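Local coordinates for citrate synthase (Metallosphaera sedula, PDB 6ABW), which probably catalyses the condensation of oxaloacetate with acetyl-CoA and water to give citrate and CoA in the tricarboxylic acid cycle, at residues D49-T54 against K284-V289; V289-N294 against K299-A304. All coordinates share one frame; numbering follows the deposited sequence.

Contact 1: D49-T54 against K284-V289; sequences DLVEHT and KKYAKV
V51 and Y286 form the apolar half of a small helix-to-helix contact, partly buried and partly open to solvent, between the end of the short helix 47-53 and helix 278-292, away from the acetyl-CoA site. The segment axes run in roughly the same direction, 32° apart, but stay 13.3 Å from each other, and side chains bridge the distance. Y286 CG is anti to the carbonyl carbon (chi1 -74°), which brings the phenol against V51, whose side chain comes from the opposite direction. V51 CG1 lies 3.7 Å from Y286 CE2, approaching the ring obliquely, and the same methyl is 3.7 Å from Y286 OH. Helix 179-191 packs beside the pair: its A187 touches both side chains, and K183 meets Y286 while bonding the carbonyl oxygen of V51.

On the exposed side E52 crosses Y286 at about a right angle. E52 CG, anti to the backbone N (chi1 -180°), rests 3.6 Å above the centre of the H53 ring, and the bend at chi2 brings the carboxylate nearer to the tyrosine. E52 OE1 and Y286 OH remain 3.9 Å apart, joined by a water that donates to E52 OE1 at 2.7 Å and is hydrogen-bonded to Y286 OH at 2.6 Å. A phenylalanine in place of Y286 would lack the hydroxyl, and the bridging water would probably lose its hold on helix 278-292, leaving E52 without this link and V51 CG1 without one of its neighbours. K285 NZ stands 4.1 Å from E52 OE1, too far for a salt bridge. The chemistry thus implies a join made of one methyl-ring contact and one water bridge, with the lysine probably adding only a diffuse electrostatic attraction.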
loop_
_atom_site.group_PDB
_atom_site.type_symbol
_atom_site.label_atom_id
_atom_site.label_comp_id
_atom_site.label_asym_id
_atom_site.label_seq_id
_atom_site.Cartn_x
_atom_site.Cartn_y
_atom_site.Cartn_z
ATOM N N ASP A 49 -0.204 -32.758 6.513
ATOM C CA ASP A 49 0.974 -33.262 7.273
ATOM C C ASP A 49 1.469 -32.115 8.148
ATOM O O ASP A 49 1.775 -32.307 9.367
ATOM C CB ASP A 49 2.018 -33.727 6.222
ATOM C CG ASP A 49 3.147 -34.712 6.774
ATOM O OD1 ASP A 49 3.110 -35.166 7.985
ATOM O OD2 ASP A 49 4.083 -34.960 5.948
ATOM N N LEU A 50 1.565 -30.908 7.560
ATOM C CA LEU A 50 1.996 -29.775 8.381
ATOM C C LEU A 50 1.052 -29.481 9.502
ATOM O O LEU A 50 1.468 -29.172 10.669
ATOM C CB LEU A 50 2.208 -28.533 7.504
ATOM C CG LEU A 50 3.398 -28.667 6.572
ATOM C CD1 LEU A 50 3.367 -27.486 5.621
ATOM C CD2 LEU A 50 4.730 -28.762 7.345
ATOM N N VAL A 51 -0.255 -29.534 9.212
ATOM C CA VAL A 51 -1.207 -29.133 10.281
ATOM C C VAL A 51 -1.189 -30.149 11.407
ATOM O O VAL A 51 -1.140 -29.793 12.595
ATOM C CB VAL A 51 -2.643 -28.909 9.767
ATOM C CG1 VAL A 51 -3.642 -28.796 10.943
ATOM C CG2 VAL A 51 -2.717 -27.626 8.965
ATOM N N GLU A 52 -1.203 -31.417 11.024
ATOM C CA GLU A 52 -1.267 -32.504 12.033
ATOM C C GLU A 52 0.013 -32.605 12.885
ATOM O O GLU A 52 -0.097 -32.834 14.064
ATOM C CB GLU A 52 -1.484 -33.811 11.324
ATOM C CG GLU A 52 -1.583 -35.046 12.225
ATOM C CD GLU A 52 -2.749 -35.071 13.219
ATOM O OE1 GLU A 52 -3.614 -34.150 13.225
ATOM O OE2 GLU A 52 -2.788 -36.059 14.001
ATOM N N HIS A 53 1.174 -32.444 12.272
ATOM C CA HIS A 53 2.451 -32.805 12.874
ATOM C C HIS A 53 3.382 -31.625 13.179
ATOM O O HIS A 53 4.460 -31.843 13.771
ATOM C CB HIS A 53 3.169 -33.788 11.979
ATOM C CG HIS A 53 2.422 -35.062 11.771
ATOM N ND1 HIS A 53 2.047 -35.511 10.519
ATOM C CD2 HIS A 53 2.043 -36.025 12.648
ATOM C CE1 HIS A 53 1.429 -36.682 10.645
ATOM N NE2 HIS A 53 1.421 -37.018 11.925
ATOM N N THR A 54 3.028 -30.378 12.782
ATOM C CA THR A 54 3.908 -29.246 13.088
ATOM C C THR A 54 3.140 -28.178 13.868
ATOM O O THR A 54 2.377 -28.487 14.737
ATOM C CB THR A 54 4.714 -28.716 11.881
ATOM O OG1 THR A 54 3.877 -27.949 11.040
ATOM C CG2 THR A 54 5.343 -29.870 11.069
ATOM N N LYS A 284 -12.870 -27.895 8.386
ATOM C CA LYS A 284 -14.045 -28.622 8.878
ATOM C C LYS A 284 -13.777 -29.457 10.129
ATOM O O LYS A 284 -14.544 -29.410 11.105
ATOM C CB LYS A 284 -14.625 -29.491 7.777
ATOM C CG LYS A 284 -15.936 -30.134 8.249
ATOM C CD LYS A 284 -16.554 -30.959 7.189
ATOM C CE LYS A 284 -17.822 -31.602 7.753
ATOM N NZ LYS A 284 -18.394 -32.435 6.651
ATOM N N LYS A 285 -12.694 -30.188 10.095
ATOM C CA LYS A 285 -12.260 -31.063 11.187
ATOM C C LYS A 285 -12.168 -30.275 12.461
ATOM O O LYS A 285 -12.704 -30.679 13.500
ATOM C CB LYS A 285 -10.919 -31.633 10.821
ATOM C CG LYS A 285 -10.206 -32.504 11.852
ATOM C CD LYS A 285 -8.823 -32.827 11.247
ATOM C CE LYS A 285 -8.239 -34.171 11.655
ATOM N NZ LYS A 285 -7.678 -34.059 13.014
ATOM N N TYR A 286 -11.504 -29.101 12.383
ATOM C CA TYR A 286 -11.275 -28.315 13.548
ATOM C C TYR A 286 -12.506 -27.582 13.983
ATOM O O TYR A 286 -12.671 -27.371 15.155
ATOM C CB TYR A 286 -10.031 -27.394 13.401
ATOM C CG TYR A 286 -8.769 -28.206 13.487
ATOM C CD1 TYR A 286 -8.277 -28.665 14.743
ATOM C CD2 TYR A 286 -8.145 -28.624 12.389
ATOM C CE1 TYR A 286 -7.153 -29.446 14.807
ATOM C CE2 TYR A 286 -7.013 -29.406 12.439
ATOM C CZ TYR A 286 -6.526 -29.832 13.656
ATOM O OH TYR A 286 -5.397 -30.667 13.592
ATOM N N ALA A 287 -13.427 -27.259 13.063
ATOM C CA ALA A 287 -14.679 -26.630 13.430
ATOM C C ALA A 287 -15.599 -27.507 14.325
ATOM O O ALA A 287 -16.239 -27.023 15.219
ATOM C CB ALA A 287 -15.439 -26.252 12.178
ATOM N N LYS A 288 -15.634 -28.793 14.002
ATOM C CA LYS A 288 -16.453 -29.798 14.692
ATOM C C LYS A 288 -16.148 -29.877 16.191
ATOM O O LYS A 288 -16.971 -29.617 17.034
ATOM C CB LYS A 288 -16.212 -31.154 14.040
ATOM C CG LYS A 288 -17.010 -32.253 14.735
ATOM C CD LYS A 288 -17.471 -33.323 13.772
ATOM C CE LYS A 288 -18.504 -34.178 14.503
ATOM N NZ LYS A 288 -18.939 -35.257 13.589
ATOM N N VAL A 289 -14.905 -30.082 16.511
ATOM C CA VAL A 289 -14.466 -30.092 17.900
ATOM C C VAL A 289 -14.865 -28.884 18.762
ATOM O O VAL A 289 -15.578 -28.979 19.780
ATOM C CB VAL A 289 -12.916 -30.178 17.904
ATOM C CG1 VAL A 289 -12.412 -30.416 19.328
ATOM C CG2 VAL A 289 -12.423 -31.224 16.898
HETATM O O HOH W 1 -4.811 -32.307 11.641
#

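Contact 2: V289-N294 against K299-A304; sequences VISERN and KYFEIA
The backbone comes closest where S291, in the last turn of helix 278-292, faces F301 in helix 295-315, their CA atoms 6.6 Å apart just across the connection between these consecutive helices. Both side chains leave the backbone toward the opposite segment, and S291 CB packs 3.8 Å from F301 CB. S291 OG is only a van der Waals neighbour of F301; its hydrogen bond goes back one turn to the carbonyl oxygen of A287, which satisfies this hydroxyl inside a buried contact. F301 has its CG anti to the backbone N (chi1 174°), which carries the ring away from the serine and back along helix 278-292.

E292 touches the ring through its carboxylate: OE2 lies 3.6 Å from F301 CD2, approaching obliquely, with the carboxylate and ring planes 77° apart. The other oxygen, OE1, forms a salt bridge with R298 in the first turn of the next helix, although E292 is poorly ordered and its position correspondingly less certain. N294 provides the N-cap of that helix, with OD1 accepting from the backbone N of A297.

Further partners bury the corner: S291 also packs on V330 and A334 of helix 325-335, I290 meets A184 of helix 179-191, and Y300 packs on F241 of helix 233-244, so the joint between helices 278-292 and 295-315 is wedged among three other helices.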
loop_
_atom_site.group_PDB
_atom_site.type_symbol
_atom_site.label_atom_id
_atom_site.label_comp_id
_atom_site.label_asym_id
_atom_site.label_seq_id
_atom_site.Cartn_x
_atom_site.Cartn_y
_atom_site.Cartn_z
ATOM N N VAL A 289 -14.905 -30.082 16.511
ATOM C CA VAL A 289 -14.466 -30.092 17.900
ATOM C C VAL A 289 -14.865 -28.884 18.762
ATOM O O VAL A 289 -15.578 -28.979 19.780
ATOM C CB VAL A 289 -12.916 -30.178 17.904
ATOM C CG1 VAL A 289 -12.412 -30.416 19.328
ATOM C CG2 VAL A 289 -12.423 -31.224 16.898
ATOM N N ILE A 290 -14.419 -27.701 18.349
ATOM C CA ILE A 290 -14.614 -26.539 19.184
ATOM C C ILE A 290 -16.013 -25.935 19.095
ATOM O O ILE A 290 -16.413 -25.177 19.983
ATOM C CB ILE A 290 -13.539 -25.438 18.908
ATOM C CG1 ILE A 290 -13.570 -24.993 17.450
ATOM C CG2 ILE A 290 -12.156 -25.971 19.246
ATOM C CD1 ILE A 290 -12.758 -23.756 17.212
ATOM N N SER A 291 -16.769 -26.251 18.031
ATOM C CA SER A 291 -18.130 -25.708 17.913
ATOM C C SER A 291 -19.120 -26.293 18.892
ATOM O O SER A 291 -20.109 -25.624 19.239
ATOM C CB SER A 291 -18.665 -25.926 16.513
ATOM O OG SER A 291 -17.930 -25.032 15.665
ATOM N N GLU A 292 -18.864 -27.530 19.289
ATOM C CA GLU A 292 -19.843 -28.299 20.071
ATOM C C GLU A 292 -20.020 -27.702 21.453
ATOM O O GLU A 292 -21.122 -27.681 21.968
ATOM C CB GLU A 292 -19.455 -29.788 20.140
ATOM C CG GLU A 292 -19.404 -30.549 18.787
ATOM C CD GLU A 292 -20.403 -30.097 17.680
ATOM O OE1 GLU A 292 -21.590 -30.482 17.759
ATOM O OE2 GLU A 292 -20.023 -29.394 16.698
ATOM N N ARG A 293 -18.945 -27.147 21.995
ATOM C CA ARG A 293 -18.945 -26.569 23.334
ATOM C C ARG A 293 -19.607 -25.176 23.510
ATOM O O ARG A 293 -19.532 -24.603 24.602
ATOM C CB ARG A 293 -17.495 -26.463 23.839
ATOM C CG ARG A 293 -16.674 -27.755 23.883
ATOM C CD ARG A 293 -15.759 -27.754 25.112
ATOM N NE ARG A 293 -14.404 -28.282 24.909
ATOM C CZ ARG A 293 -13.340 -27.613 24.432
ATOM N NH1 ARG A 293 -13.402 -26.338 24.016
ATOM N NH2 ARG A 293 -12.181 -28.251 24.353
ATOM N N ASN A 294 -20.200 -24.599 22.470
ATOM C CA ASN A 294 -21.103 -23.459 22.634
ATOM C C ASN A 294 -22.296 -23.645 21.677
ATOM O O ASN A 294 -22.106 -23.864 20.483
ATOM C CB ASN A 294 -20.369 -22.169 22.334
ATOM C CG ASN A 294 -21.312 -21.002 22.164
ATOM O OD1 ASN A 294 -21.598 -20.548 21.048
ATOM N ND2 ASN A 294 -21.842 -20.530 23.275
ATOM N N LYS A 299 -24.778 -24.361 16.367
ATOM C CA LYS A 299 -25.838 -24.098 15.447
ATOM C C LYS A 299 -25.285 -23.731 14.048
ATOM O O LYS A 299 -25.765 -24.258 12.998
ATOM C CB LYS A 299 -26.665 -22.966 16.061
ATOM C CG LYS A 299 -27.956 -22.594 15.431
ATOM C CD LYS A 299 -28.553 -21.357 16.112
ATOM C CE LYS A 299 -27.760 -20.077 15.785
ATOM N NZ LYS A 299 -28.597 -18.839 15.912
ATOM N N TYR A 300 -24.280 -22.849 14.023
ATOM C CA TYR A 300 -23.663 -22.429 12.746
ATOM C C TYR A 300 -22.930 -23.560 12.061
ATOM O O TYR A 300 -23.009 -23.654 10.856
ATOM C CB TYR A 300 -22.809 -21.167 12.967
ATOM C CG TYR A 300 -23.645 -19.949 13.297
ATOM C CD1 TYR A 300 -24.819 -19.627 12.582
ATOM C CD2 TYR A 300 -23.320 -19.145 14.369
ATOM C CE1 TYR A 300 -25.594 -18.522 12.915
ATOM C CE2 TYR A 300 -24.072 -18.013 14.682
ATOM C CZ TYR A 300 -25.183 -17.688 13.921
ATOM O OH TYR A 300 -25.949 -16.578 14.185
ATOM N N PHE A 301 -22.266 -24.416 12.801
ATOM C CA PHE A 301 -21.565 -25.569 12.297
ATOM C C PHE A 301 -22.585 -26.530 11.683
ATOM O O PHE A 301 -22.402 -26.990 10.579
ATOM C CB PHE A 301 -20.728 -26.315 13.352
ATOM C CG PHE A 301 -20.117 -27.583 12.836
ATOM C CD1 PHE A 301 -19.038 -27.546 11.967
ATOM C CD2 PHE A 301 -20.658 -28.825 13.155
ATOM C CE1 PHE A 301 -18.440 -28.703 11.457
ATOM C CE2 PHE A 301 -20.119 -30.005 12.585
ATOM C CZ PHE A 301 -18.999 -29.941 11.755
ATOM N N GLU A 302 -23.726 -26.692 12.363
ATOM C CA GLU A 302 -24.802 -27.578 11.857
ATOM C C GLU A 302 -25.424 -27.021 10.618
ATOM O O GLU A 302 -25.701 -27.750 9.698
ATOM C CB GLU A 302 -25.871 -27.807 12.938
ATOM C CG GLU A 302 -25.280 -28.612 14.098
ATOM C CD GLU A 302 -26.297 -29.057 15.163
ATOM O OE1 GLU A 302 -27.516 -28.743 14.991
ATOM O OE2 GLU A 302 -25.861 -29.711 16.178
ATOM N N ILE A 303 -25.629 -25.707 10.561
ATOM C CA ILE A 303 -26.146 -25.092 9.332
ATOM C C ILE A 303 -25.133 -25.250 8.186
ATOM O O ILE A 303 -25.488 -25.605 7.074
ATOM C CB ILE A 303 -26.460 -23.608 9.531
ATOM C CG1 ILE A 303 -27.667 -23.433 10.472
ATOM C CG2 ILE A 303 -26.711 -22.968 8.178
ATOM C CD1 ILE A 303 -27.673 -22.077 11.147
ATOM N N ALA A 304 -23.850 -24.983 8.474
ATOM C CA ALA A 304 -22.812 -25.124 7.420
ATOM C C ALA A 304 -22.748 -26.537 6.883
ATOM O O ALA A 304 -22.676 -26.737 5.663
ATOM C CB ALA A 304 -21.443 -24.799 7.998
#

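In the fold
From the N terminus, the chain passes through helix 47-53 and then 229 residues, mostly helical, before contact 1 closes this long loop on helix 278-292. Contact 2 follows in series: it opens at V289, the residue both share, and closes over just four residues on helix 295-315. Neither nests in or crosses the other. Their centres lie about 16 Å apart on the same side of the chain's centre, and F301 of contact 2 also packs against A287 and K288 of contact 1. Helix 278-292 is therefore tied at once to an early helix and to its immediate successor, with helices 179-191 and 325-335 packing along it in both places.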